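Local coordinates for protein glutathione synthetase-like effector 30 (Gpa-GSS30-apo) (Globodera pallida, PDB 5OET) that probably serves this plant-parasitic nematode as an effector, evolved from glutathione synthetase, the ATP-dependent ligase that adds glycine to gamma-glutamylcysteine, at residues D53-L63 with T196-M207; V107-F116 with M162-M170. All coordinates share one frame; numbering follows the deposited sequence.

Contact 1. Residues D53-L63 with T196-M207; sequences DAKDWALSNGL and TTPRFSRLHRRM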
loop_
_atom_site.group_PDB
_atom_site.type_symbol
_atom_site.label_atom_id
_atom_site.label_comp_id
_atom_site.label_asym_id
_atom_site.label_seq_id
_atom_site.Cartn_x
_atom_site.Cartn_y
_atom_site.Cartn_z
ATOM N N ASP A 53 2.497 -13.278 5.998
ATOM C CA ASP A 53 1.870 -13.018 4.718
ATOM C C ASP A 53 0.831 -11.923 4.812
ATOM O O ASP A 53 0.816 -11.022 3.991
ATOM C CB ASP A 53 1.230 -14.301 4.169
ATOM C CG ASP A 53 0.273 -14.031 3.002
ATOM O OD1 ASP A 53 -0.840 -13.505 3.229
ATOM O OD2 ASP A 53 0.618 -14.345 1.840
ATOM N N ALA A 54 -0.068 -12.035 5.776
ATOM C CA ALA A 54 -1.121 -11.029 5.964
ATOM C C ALA A 54 -0.494 -9.677 6.230
ATOM O O ALA A 54 -0.822 -8.698 5.570
ATOM C CB ALA A 54 -2.045 -11.413 7.120
ATOM N N LYS A 55 0.422 -9.651 7.186
ATOM C CA LYS A 55 1.146 -8.439 7.544
ATOM C C LYS A 55 1.880 -7.845 6.326
ATOM O O LYS A 55 1.786 -6.655 6.094
ATOM C CB LYS A 55 2.081 -8.693 8.756
ATOM C CG LYS A 55 3.502 -8.163 8.658
ATOM C CD LYS A 55 4.505 -9.057 9.372
ATOM C CE LYS A 55 5.710 -9.386 8.483
ATOM N NZ LYS A 55 6.528 -8.213 8.101
ATOM N N ASP A 56 2.586 -8.659 5.549
ATOM C CA ASP A 56 3.264 -8.148 4.357
ATOM C C ASP A 56 2.332 -7.672 3.257
ATOM O O ASP A 56 2.698 -6.803 2.500
ATOM C CB ASP A 56 4.251 -9.176 3.802
ATOM C CG ASP A 56 5.511 -9.300 4.659
ATOM O OD1 ASP A 56 5.722 -8.397 5.503
ATOM O OD2 ASP A 56 6.275 -10.296 4.502
ATOM N N TRP A 57 1.132 -8.228 3.166
ATOM C CA TRP A 57 0.106 -7.683 2.274
ATOM C C TRP A 57 -0.366 -6.293 2.745
ATOM O O TRP A 57 -0.560 -5.394 1.914
ATOM C CB TRP A 57 -1.084 -8.627 2.171
ATOM C CG TRP A 57 -1.990 -8.329 1.047
ATOM C CD1 TRP A 57 -1.998 -8.926 -0.175
ATOM C CD2 TRP A 57 -3.046 -7.380 1.034
ATOM N NE1 TRP A 57 -2.975 -8.387 -0.970
ATOM C CE2 TRP A 57 -3.642 -7.440 -0.246
ATOM C CE3 TRP A 57 -3.545 -6.473 1.976
ATOM C CZ2 TRP A 57 -4.720 -6.650 -0.596
ATOM C CZ3 TRP A 57 -4.592 -5.670 1.623
ATOM C CH2 TRP A 57 -5.176 -5.759 0.345
ATOM N N ALA A 58 -0.554 -6.126 4.056
ATOM C CA ALA A 58 -0.888 -4.832 4.661
ATOM C C ALA A 58 0.148 -3.751 4.376
ATOM O O ALA A 58 -0.198 -2.653 3.952
ATOM C CB ALA A 58 -1.047 -5.000 6.168
ATOM N N LEU A 59 1.419 -4.080 4.575
ATOM C CA LEU A 59 2.539 -3.183 4.253
ATOM C C LEU A 59 2.648 -2.830 2.766
ATOM O O LEU A 59 3.225 -1.800 2.405
ATOM C CB LEU A 59 3.866 -3.789 4.729
ATOM C CG LEU A 59 3.999 -3.956 6.238
ATOM C CD1 LEU A 59 5.254 -4.754 6.575
ATOM C CD2 LEU A 59 4.016 -2.618 6.941
ATOM N N SER A 60 2.098 -3.678 1.914
ATOM C CA SER A 60 2.073 -3.453 0.473
ATOM C C SER A 60 0.828 -2.723 -0.041
ATOM O O SER A 60 0.736 -2.421 -1.231
ATOM C CB SER A 60 2.229 -4.802 -0.227
ATOM O OG SER A 60 3.449 -5.422 0.200
ATOM N N ASN A 61 -0.128 -2.427 0.836
ATOM C CA ASN A 61 -1.425 -1.902 0.400
ATOM C C ASN A 61 -2.013 -0.838 1.309
ATOM O O ASN A 61 -3.226 -0.696 1.386
ATOM C CB ASN A 61 -2.369 -3.066 0.248
ATOM C CG ASN A 61 -2.046 -3.859 -0.964
ATOM O OD1 ASN A 61 -2.285 -3.384 -2.062
ATOM N ND2 ASN A 61 -1.425 -5.009 -0.798
ATOM N N GLY A 62 -1.147 -0.070 1.973
ATOM C CA GLY A 62 -1.574 1.106 2.701
ATOM C C GLY A 62 -2.247 0.910 4.052
ATOM O O GLY A 62 -2.748 1.881 4.634
ATOM N N LEU A 63 -2.214 -0.316 4.577
ATOM C CA LEU A 63 -2.774 -0.593 5.902
ATOM C C LEU A 63 -1.708 -0.275 6.924
ATOM O O LEU A 63 -1.176 -1.154 7.592
ATOM C CB LEU A 63 -3.259 -2.034 6.002
ATOM C CG LEU A 63 -4.504 -2.315 5.146
ATOM C CD1 LEU A 63 -4.837 -3.801 5.227
ATOM C CD2 LEU A 63 -5.679 -1.438 5.559
ATOM N N THR A 196 -8.799 2.680 5.368
ATOM C CA THR A 196 -8.408 1.350 5.853
ATOM C C THR A 196 -9.452 0.254 5.568
ATOM O O THR A 196 -9.087 -0.922 5.398
ATOM C CB THR A 196 -8.089 1.311 7.371
ATOM O OG1 THR A 196 -9.281 1.504 8.138
ATOM C CG2 THR A 196 -7.047 2.366 7.755
ATOM N N THR A 197 -10.729 0.627 5.537
ATOM C CA THR A 197 -11.810 -0.350 5.457
ATOM C C THR A 197 -11.850 -1.193 4.200
ATOM O O THR A 197 -11.889 -2.404 4.293
ATOM C CB THR A 197 -13.155 0.334 5.665
ATOM O OG1 THR A 197 -13.153 0.912 6.974
ATOM C CG2 THR A 197 -14.316 -0.659 5.579
ATOM N N PRO A 198 -11.864 -0.576 3.015
ATOM C CA PRO A 198 -11.881 -1.414 1.791
ATOM C C PRO A 198 -10.654 -2.324 1.630
ATOM O O PRO A 198 -10.734 -3.346 0.949
ATOM C CB PRO A 198 -11.897 -0.368 0.664
ATOM C CG PRO A 198 -11.219 0.810 1.280
ATOM C CD PRO A 198 -11.735 0.850 2.679
ATOM N N ARG A 199 -9.534 -1.927 2.226
ATOM C CA ARG A 199 -8.305 -2.695 2.167
ATOM C C ARG A 199 -8.301 -3.913 3.093
ATOM O O ARG A 199 -7.798 -4.960 2.700
ATOM C CB ARG A 199 -7.103 -1.801 2.464
ATOM C CG ARG A 199 -6.781 -0.840 1.339
ATOM C CD ARG A 199 -6.028 0.377 1.857
ATOM N NE ARG A 199 -5.561 1.127 0.703
ATOM C CZ ARG A 199 -6.270 2.039 0.035
ATOM N NH1 ARG A 199 -7.511 2.397 0.417
ATOM N NH2 ARG A 199 -5.718 2.612 -1.034
ATOM N N PHE A 200 -8.827 -3.778 4.306
ATOM C CA PHE A 200 -8.966 -4.933 5.198
ATOM C C PHE A 200 -9.950 -5.923 4.610
ATOM O O PHE A 200 -9.742 -7.140 4.662
ATOM C CB PHE A 200 -9.385 -4.532 6.626
ATOM C CG PHE A 200 -8.237 -4.085 7.466
ATOM C CD1 PHE A 200 -7.197 -4.963 7.742
ATOM C CD2 PHE A 200 -8.157 -2.771 7.953
ATOM C CE1 PHE A 200 -6.102 -4.557 8.490
ATOM C CE2 PHE A 200 -7.054 -2.365 8.700
ATOM C CZ PHE A 200 -6.024 -3.264 8.962
ATOM N N SER A 201 -11.014 -5.392 4.041
ATOM C CA SER A 201 -12.014 -6.181 3.338
ATOM C C SER A 201 -11.328 -7.046 2.282
ATOM O O SER A 201 -11.523 -8.251 2.263
ATOM C CB SER A 201 -13.058 -5.237 2.725
ATOM O OG SER A 201 -14.146 -5.910 2.163
ATOM N N ARG A 202 -10.480 -6.439 1.458
ATOM C CA ARG A 202 -9.692 -7.179 0.455
ATOM C C ARG A 202 -8.681 -8.151 1.069
ATOM O O ARG A 202 -8.465 -9.245 0.524
ATOM C CB ARG A 202 -8.963 -6.229 -0.532
ATOM C CG ARG A 202 -9.887 -5.600 -1.588
ATOM C CD ARG A 202 -9.135 -4.969 -2.760
ATOM N NE ARG A 202 -8.262 -3.875 -2.297
ATOM C CZ ARG A 202 -6.975 -3.695 -2.611
ATOM N NH1 ARG A 202 -6.337 -4.511 -3.480
ATOM N NH2 ARG A 202 -6.318 -2.646 -2.074
ATOM N N LEU A 203 -8.046 -7.739 2.166
ATOM C CA LEU A 203 -7.075 -8.592 2.857
ATOM C C LEU A 203 -7.703 -9.916 3.250
ATOM O O LEU A 203 -7.156 -10.972 2.968
ATOM C CB LEU A 203 -6.510 -7.919 4.117
ATOM C CG LEU A 203 -5.498 -8.742 4.933
ATOM C CD1 LEU A 203 -4.428 -9.379 4.051
ATOM C CD2 LEU A 203 -4.870 -7.878 6.012
ATOM N N HIS A 204 -8.853 -9.827 3.904
ATOM C CA HIS A 204 -9.524 -10.994 4.445
ATOM C C HIS A 204 -10.192 -11.853 3.398
ATOM O O HIS A 204 -10.285 -13.053 3.593
ATOM C CB HIS A 204 -10.536 -10.587 5.513
ATOM C CG HIS A 204 -9.916 -10.222 6.814
ATOM N ND1 HIS A 204 -10.626 -9.628 7.833
ATOM C CD2 HIS A 204 -8.653 -10.372 7.272
ATOM C CE1 HIS A 204 -9.825 -9.434 8.866
ATOM N NE2 HIS A 204 -8.620 -9.874 8.548
ATOM N N ARG A 205 -10.662 -11.265 2.300
ATOM C CA ARG A 205 -11.198 -12.075 1.199
ATOM C C ARG A 205 -10.080 -12.947 0.607
ATOM O O ARG A 205 -10.305 -14.082 0.209
ATOM C CB ARG A 205 -11.828 -11.195 0.129
ATOM C CG ARG A 205 -12.655 -11.955 -0.912
ATOM C CD ARG A 205 -13.101 -11.074 -2.090
ATOM N NE ARG A 205 -13.586 -9.767 -1.622
ATOM C CZ ARG A 205 -14.826 -9.496 -1.218
ATOM N NH1 ARG A 205 -15.791 -10.425 -1.226
ATOM N NH2 ARG A 205 -15.109 -8.268 -0.790
ATOM N N ARG A 206 -8.873 -12.395 0.602
ATOM C CA ARG A 206 -7.701 -13.058 0.093
ATOM C C ARG A 206 -7.255 -14.204 1.005
ATOM O O ARG A 206 -6.981 -15.288 0.514
ATOM C CB ARG A 206 -6.581 -12.026 -0.105
ATOM C CG ARG A 206 -5.325 -12.555 -0.771
ATOM C CD ARG A 206 -4.206 -11.518 -0.749
ATOM N NE ARG A 206 -2.919 -12.217 -0.823
ATOM C CZ ARG A 206 -2.188 -12.630 0.219
ATOM N NH1 ARG A 206 -2.544 -12.377 1.489
ATOM N NH2 ARG A 206 -1.057 -13.280 -0.021
ATOM N N MET A 207 -7.186 -13.968 2.313
ATOM C CA MET A 207 -6.806 -15.018 3.276
ATOM C C MET A 207 -7.761 -16.209 3.246
ATOM O O MET A 207 -7.338 -17.371 3.204
ATOM C CB MET A 207 -6.783 -14.492 4.720
ATOM C CG MET A 207 -5.879 -13.312 4.993
ATOM S SD MET A 207 -4.215 -13.577 4.382
ATOM C CE MET A 207 -3.589 -14.706 5.626
#
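Arg206 sets its CG anti to the backbone N (chi1 -174°) and runs extended to NE, which carries its guanidinium past the Trp57 indole to Asp53, whose own CG is likewise anti to N. The grip is end-on: NH1 of Arg206 lies 2.7 Å from OD1 of Asp53, and NH2 of Arg206 lies 2.7 Å from OD2 of Asp53. Each oxygen offers its syn lone pair, and the two planes differ by only 8°. On the way, one face of the guanidinium lies over CD1 of Trp57. Glu270 of the second subunit makes a salt bridge with NE of Arg206, so this guanidinium has an acidic partner in each chain.

Helices 44-59 and 196-210 pack side by side in a roughly antiparallel sense: the axes of the short segments 53-59 and 196-207 pass 10.6 Å apart at 146°. Trp57 fills the middle of the seam. The CA of Leu203 sits over one face, 4.2 Å from the centroid of the six-membered ring, and ND2 of Asn61 lies above the opposite face. That amide is held by its bond to the backbone, ND2 of Asn61 to O of Trp57 at 2.9 Å. Beyond it the guanidinium of Arg202 turns a face to CH2 of Trp57.

Toward Leu63, NE of Arg199 makes a weak, bent bond to O of Asn61 (3.0 Å), while its NH1 is bound by Gly195 O. Leu63 lays CD2 on the face of Phe200, 3.8 Å from the ring centroid, and Tyr519 also meets that ring. Near Asp53, CB of Ala54 packs 3.9 Å from CE of Met207.

Contact 2. Residues V107-F116 with M162-M170; sequences VQKAMLLLYF and MFCQRADYM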
loop_
_atom_site.group_PDB
_atom_site.type_symbol
_atom_site.label_atom_id
_atom_site.label_comp_id
_atom_site.label_asym_id
_atom_site.label_seq_id
_atom_site.Cartn_x
_atom_site.Cartn_y
_atom_site.Cartn_z
ATOM N N VAL A 107 -30.661 0.178 8.401
ATOM C CA VAL A 107 -31.141 1.276 9.243
ATOM C C VAL A 107 -30.299 2.559 9.082
ATOM O O VAL A 107 -30.672 3.631 9.595
ATOM C CB VAL A 107 -31.253 0.829 10.724
ATOM C CG1 VAL A 107 -29.896 0.788 11.425
ATOM C CG2 VAL A 107 -32.236 1.704 11.474
ATOM N N GLN A 108 -29.185 2.459 8.348
ATOM C CA GLN A 108 -28.254 3.580 8.202
ATOM C C GLN A 108 -28.899 4.798 7.573
ATOM O O GLN A 108 -28.692 5.898 8.047
ATOM C CB GLN A 108 -26.995 3.181 7.406
ATOM C CG GLN A 108 -25.821 4.145 7.585
ATOM C CD GLN A 108 -25.407 4.342 9.052
ATOM O OE1 GLN A 108 -24.831 5.369 9.403
ATOM N NE2 GLN A 108 -25.704 3.353 9.918
ATOM N N LYS A 109 -29.696 4.604 6.529
ATOM C CA LYS A 109 -30.440 5.717 5.913
ATOM C C LYS A 109 -31.287 6.471 6.969
ATOM O O LYS A 109 -31.213 7.699 7.088
ATOM C CB LYS A 109 -31.313 5.192 4.769
ATOM C CG LYS A 109 -31.852 6.241 3.816
ATOM C CD LYS A 109 -33.053 5.703 3.038
ATOM C CE LYS A 109 -33.807 6.800 2.294
ATOM N NZ LYS A 109 -33.031 7.346 1.136
ATOM N N ALA A 110 -32.055 5.716 7.751
ATOM C CA ALA A 110 -32.853 6.268 8.855
ATOM C C ALA A 110 -32.006 6.984 9.899
ATOM O O ALA A 110 -32.387 8.027 10.436
ATOM C CB ALA A 110 -33.637 5.154 9.529
ATOM N N MET A 111 -30.863 6.398 10.202
ATOM C CA MET A 111 -29.981 6.924 11.233
ATOM C C MET A 111 -29.376 8.289 10.827
ATOM O O MET A 111 -29.312 9.217 11.640
ATOM C CB MET A 111 -28.881 5.914 11.548
ATOM C CG MET A 111 -28.473 5.945 13.002
ATOM S SD MET A 111 -29.562 4.921 13.994
ATOM C CE MET A 111 -29.507 5.858 15.544
ATOM N N LEU A 112 -28.959 8.422 9.566
ATOM C CA LEU A 112 -28.513 9.723 9.058
ATOM C C LEU A 112 -29.656 10.739 9.083
ATOM O O LEU A 112 -29.488 11.847 9.564
ATOM C CB LEU A 112 -27.952 9.599 7.643
ATOM C CG LEU A 112 -26.705 8.737 7.437
ATOM C CD1 LEU A 112 -26.373 8.591 5.959
ATOM C CD2 LEU A 112 -25.539 9.337 8.184
ATOM N N LEU A 113 -30.823 10.352 8.596
ATOM C CA LEU A 113 -31.955 11.272 8.576
ATOM C C LEU A 113 -32.344 11.808 9.945
ATOM O O LEU A 113 -32.676 12.956 10.058
ATOM C CB LEU A 113 -33.178 10.643 7.885
ATOM C CG LEU A 113 -33.152 10.529 6.358
ATOM C CD1 LEU A 113 -34.509 10.076 5.847
ATOM C CD2 LEU A 113 -32.756 11.853 5.707
ATOM N N LEU A 114 -32.289 10.985 10.988
ATOM C CA LEU A 114 -32.633 11.446 12.349
ATOM C C LEU A 114 -31.650 12.496 12.891
ATOM O O LEU A 114 -32.058 13.499 13.432
ATOM C CB LEU A 114 -32.691 10.261 13.304
ATOM C CG LEU A 114 -32.768 10.561 14.796
ATOM C CD1 LEU A 114 -34.023 11.347 15.113
ATOM C CD2 LEU A 114 -32.735 9.284 15.610
ATOM N N TYR A 115 -30.353 12.237 12.779
ATOM C CA TYR A 115 -29.353 13.156 13.292
ATOM C C TYR A 115 -29.228 14.408 12.423
ATOM O O TYR A 115 -28.941 15.488 12.938
ATOM C CB TYR A 115 -27.999 12.454 13.438
ATOM C CG TYR A 115 -27.958 11.561 14.635
ATOM C CD1 TYR A 115 -27.685 12.068 15.886
ATOM C CD2 TYR A 115 -28.221 10.210 14.517
ATOM C CE1 TYR A 115 -27.668 11.247 16.996
ATOM C CE2 TYR A 115 -28.212 9.372 15.618
ATOM C CZ TYR A 115 -27.933 9.893 16.853
ATOM O OH TYR A 115 -27.928 9.041 17.920
ATOM N N PHE A 116 -29.455 14.275 11.118
ATOM C CA PHE A 116 -29.482 15.430 10.234
ATOM C C PHE A 116 -30.590 16.398 10.616
ATOM O O PHE A 116 -30.348 17.573 10.752
ATOM C CB PHE A 116 -29.642 14.998 8.776
ATOM C CG PHE A 116 -29.768 16.148 7.824
ATOM C CD1 PHE A 116 -28.758 17.084 7.742
ATOM C CD2 PHE A 116 -30.903 16.314 7.038
ATOM C CE1 PHE A 116 -28.868 18.170 6.889
ATOM C CE2 PHE A 116 -31.011 17.377 6.169
ATOM C CZ PHE A 116 -29.995 18.312 6.098
ATOM N N MET A 162 -22.306 18.670 4.388
ATOM C CA MET A 162 -21.929 17.301 4.055
ATOM C C MET A 162 -21.854 16.573 5.374
ATOM O O MET A 162 -21.217 17.047 6.297
ATOM C CB MET A 162 -20.571 17.278 3.389
ATOM C CG MET A 162 -19.989 15.899 3.205
ATOM S SD MET A 162 -18.563 16.030 2.132
ATOM C CE MET A 162 -17.751 14.491 2.551
ATOM N N PHE A 163 -22.503 15.421 5.467
ATOM C CA PHE A 163 -22.703 14.777 6.754
ATOM C C PHE A 163 -22.429 13.290 6.616
ATOM O O PHE A 163 -23.201 12.582 5.978
ATOM C CB PHE A 163 -24.122 15.085 7.224
ATOM C CG PHE A 163 -24.571 14.278 8.394
ATOM C CD1 PHE A 163 -23.726 14.048 9.477
ATOM C CD2 PHE A 163 -25.864 13.758 8.422
ATOM C CE1 PHE A 163 -24.157 13.292 10.559
ATOM C CE2 PHE A 163 -26.307 13.007 9.495
ATOM C CZ PHE A 163 -25.458 12.770 10.564
ATOM N N CYS A 164 -21.300 12.852 7.169
ATOM C CA CYS A 164 -20.863 11.458 7.122
ATOM C C CYS A 164 -20.892 10.922 8.556
ATOM O O CYS A 164 -20.457 11.597 9.492
ATOM C CB CYS A 164 -19.447 11.317 6.519
ATOM S SG CYS A 164 -19.265 11.511 4.700
ATOM N N GLN A 165 -21.412 9.701 8.709
ATOM C CA GLN A 165 -21.625 9.087 10.014
ATOM C C GLN A 165 -21.082 7.680 10.009
ATOM O O GLN A 165 -21.088 7.028 8.978
ATOM C CB GLN A 165 -23.113 9.064 10.323
ATOM C CG GLN A 165 -23.511 9.030 11.793
ATOM C CD GLN A 165 -25.019 8.922 11.961
ATOM O OE1 GLN A 165 -25.623 7.958 11.515
ATOM N NE2 GLN A 165 -25.634 9.921 12.593
ATOM N N ARG A 166 -20.569 7.249 11.163
ATOM C CA ARG A 166 -20.296 5.841 11.440
ATOM C C ARG A 166 -21.090 5.466 12.679
ATOM O O ARG A 166 -20.843 6.006 13.743
ATOM C CB ARG A 166 -18.794 5.578 11.643
ATOM C CG ARG A 166 -18.390 4.126 11.315
ATOM C CD ARG A 166 -16.941 3.803 11.663
ATOM N NE ARG A 166 -16.708 3.878 13.111
ATOM C CZ ARG A 166 -15.696 4.496 13.734
ATOM N NH1 ARG A 166 -14.719 5.126 13.062
ATOM N NH2 ARG A 166 -15.666 4.486 15.061
ATOM N N ALA A 167 -22.064 4.577 12.522
ATOM C CA ALA A 167 -22.823 3.991 13.643
ATOM C C ALA A 167 -22.163 2.677 14.017
ATOM O O ALA A 167 -21.922 1.859 13.132
ATOM C CB ALA A 167 -24.259 3.729 13.226
ATOM N N ASP A 168 -21.870 2.473 15.300
ATOM C CA ASP A 168 -21.275 1.232 15.784
ATOM C C ASP A 168 -22.301 0.301 16.481
ATOM O O ASP A 168 -23.181 0.749 17.197
ATOM C CB ASP A 168 -20.092 1.549 16.698
ATOM C CG ASP A 168 -18.935 2.240 15.949
ATOM O OD1 ASP A 168 -18.901 2.215 14.699
ATOM O OD2 ASP A 168 -18.052 2.829 16.602
ATOM N N TYR A 169 -22.170 -1.001 16.245
ATOM C CA TYR A 169 -23.075 -2.007 16.772
ATOM C C TYR A 169 -22.347 -3.196 17.407
ATOM O O TYR A 169 -21.217 -3.510 17.050
ATOM C CB TYR A 169 -23.979 -2.500 15.654
ATOM C CG TYR A 169 -24.835 -1.402 15.029
ATOM C CD1 TYR A 169 -24.357 -0.654 13.978
ATOM C CD2 TYR A 169 -26.146 -1.139 15.487
ATOM C CE1 TYR A 169 -25.136 0.326 13.392
ATOM C CE2 TYR A 169 -26.935 -0.158 14.908
ATOM C CZ TYR A 169 -26.427 0.578 13.858
ATOM O OH TYR A 169 -27.158 1.576 13.247
ATOM N N MET A 170 -23.020 -3.817 18.370
ATOM C CA MET A 170 -22.605 -5.058 19.018
ATOM C C MET A 170 -23.747 -6.038 18.778
ATOM O O MET A 170 -24.907 -5.660 18.918
ATOM C CB MET A 170 -22.435 -4.841 20.534
ATOM C CG MET A 170 -21.141 -5.366 21.142
ATOM S SD MET A 170 -19.861 -4.109 21.488
ATOM C CE MET A 170 -18.369 -5.108 21.449
#
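The Phe163 ring receives the carbonyl O of Leu112 at its edge, in the ring plane, with CE2 of Phe163 3.4 Å from that O. Oblique to the same ring come CB of Tyr115, 3.8 Å from CZ of Phe163, and the backbone N of Phe116. The Tyr115 ring has the O of Met111 in plane at its edge and is approached obliquely by the Gln165 amide, whose plane is turned 85° from it; NE2 of Gln165 stands 3.2 Å from CD2 of Tyr115. His347 touches both: it is hydrogen-bonded to NE2 of Gln165, and its ring meets that of Tyr115.

Gln165 reaches this place with CG anti to its backbone N (chi1 -155°) and an extended chain, sliding past Leu112, whose CD2 lies against CB of Gln165. Its OE1 is 3.4 Å from OE1 of Gln108; both are acceptors, so this is proximity and not a bond. A bend at chi2 brings NE2 of Gln108 to 3.6 Å from CB of Ala167. Further along, CG1 of Val107 rests 3.4 Å from OH of Tyr169, a hydroxyl that is hydrogen-bonded to Gln183 on the next strand.

The CB atoms of Phe163, Gln165, Ala167 and Tyr169 are directed at the helix, those of Cys164 and Arg166 away from it; Cys164 forms a disulfide with Cys480. The short axes run 9.5 Å apart at 123°, and strand 160-173 pairs with both 179-188 and 469-484. This is helix-on-sheet packing: helix 98-119 lies across part of one face of the large mixed sheet of the eukaryotic glutathione synthetase fold.

In the fold
Along the chain the order is 53-63, 107-116, 162-170, 196-207, so contact 2 is made wholly from chain lying between the two halves of contact 1. Their centres are 27 Å apart and their nearest atoms about 7 Å, without touching. The nine-stranded mixed sheet relates them: contact 2 uses its strand 160-173 directly, whereas helix 196-210 of contact 1 rests on its strands 83-90 and 517-524 through Phe200, Thr196 and His204. Contact 2 lies near the centre of the chain, untouched by the other subunit. The centre of contact 1 lies about 20 Å from the centre of the chain and contact 1 meets that subunit, so the same sheet carries contact 2 in the core and backs a helix pair that reaches the second subunit.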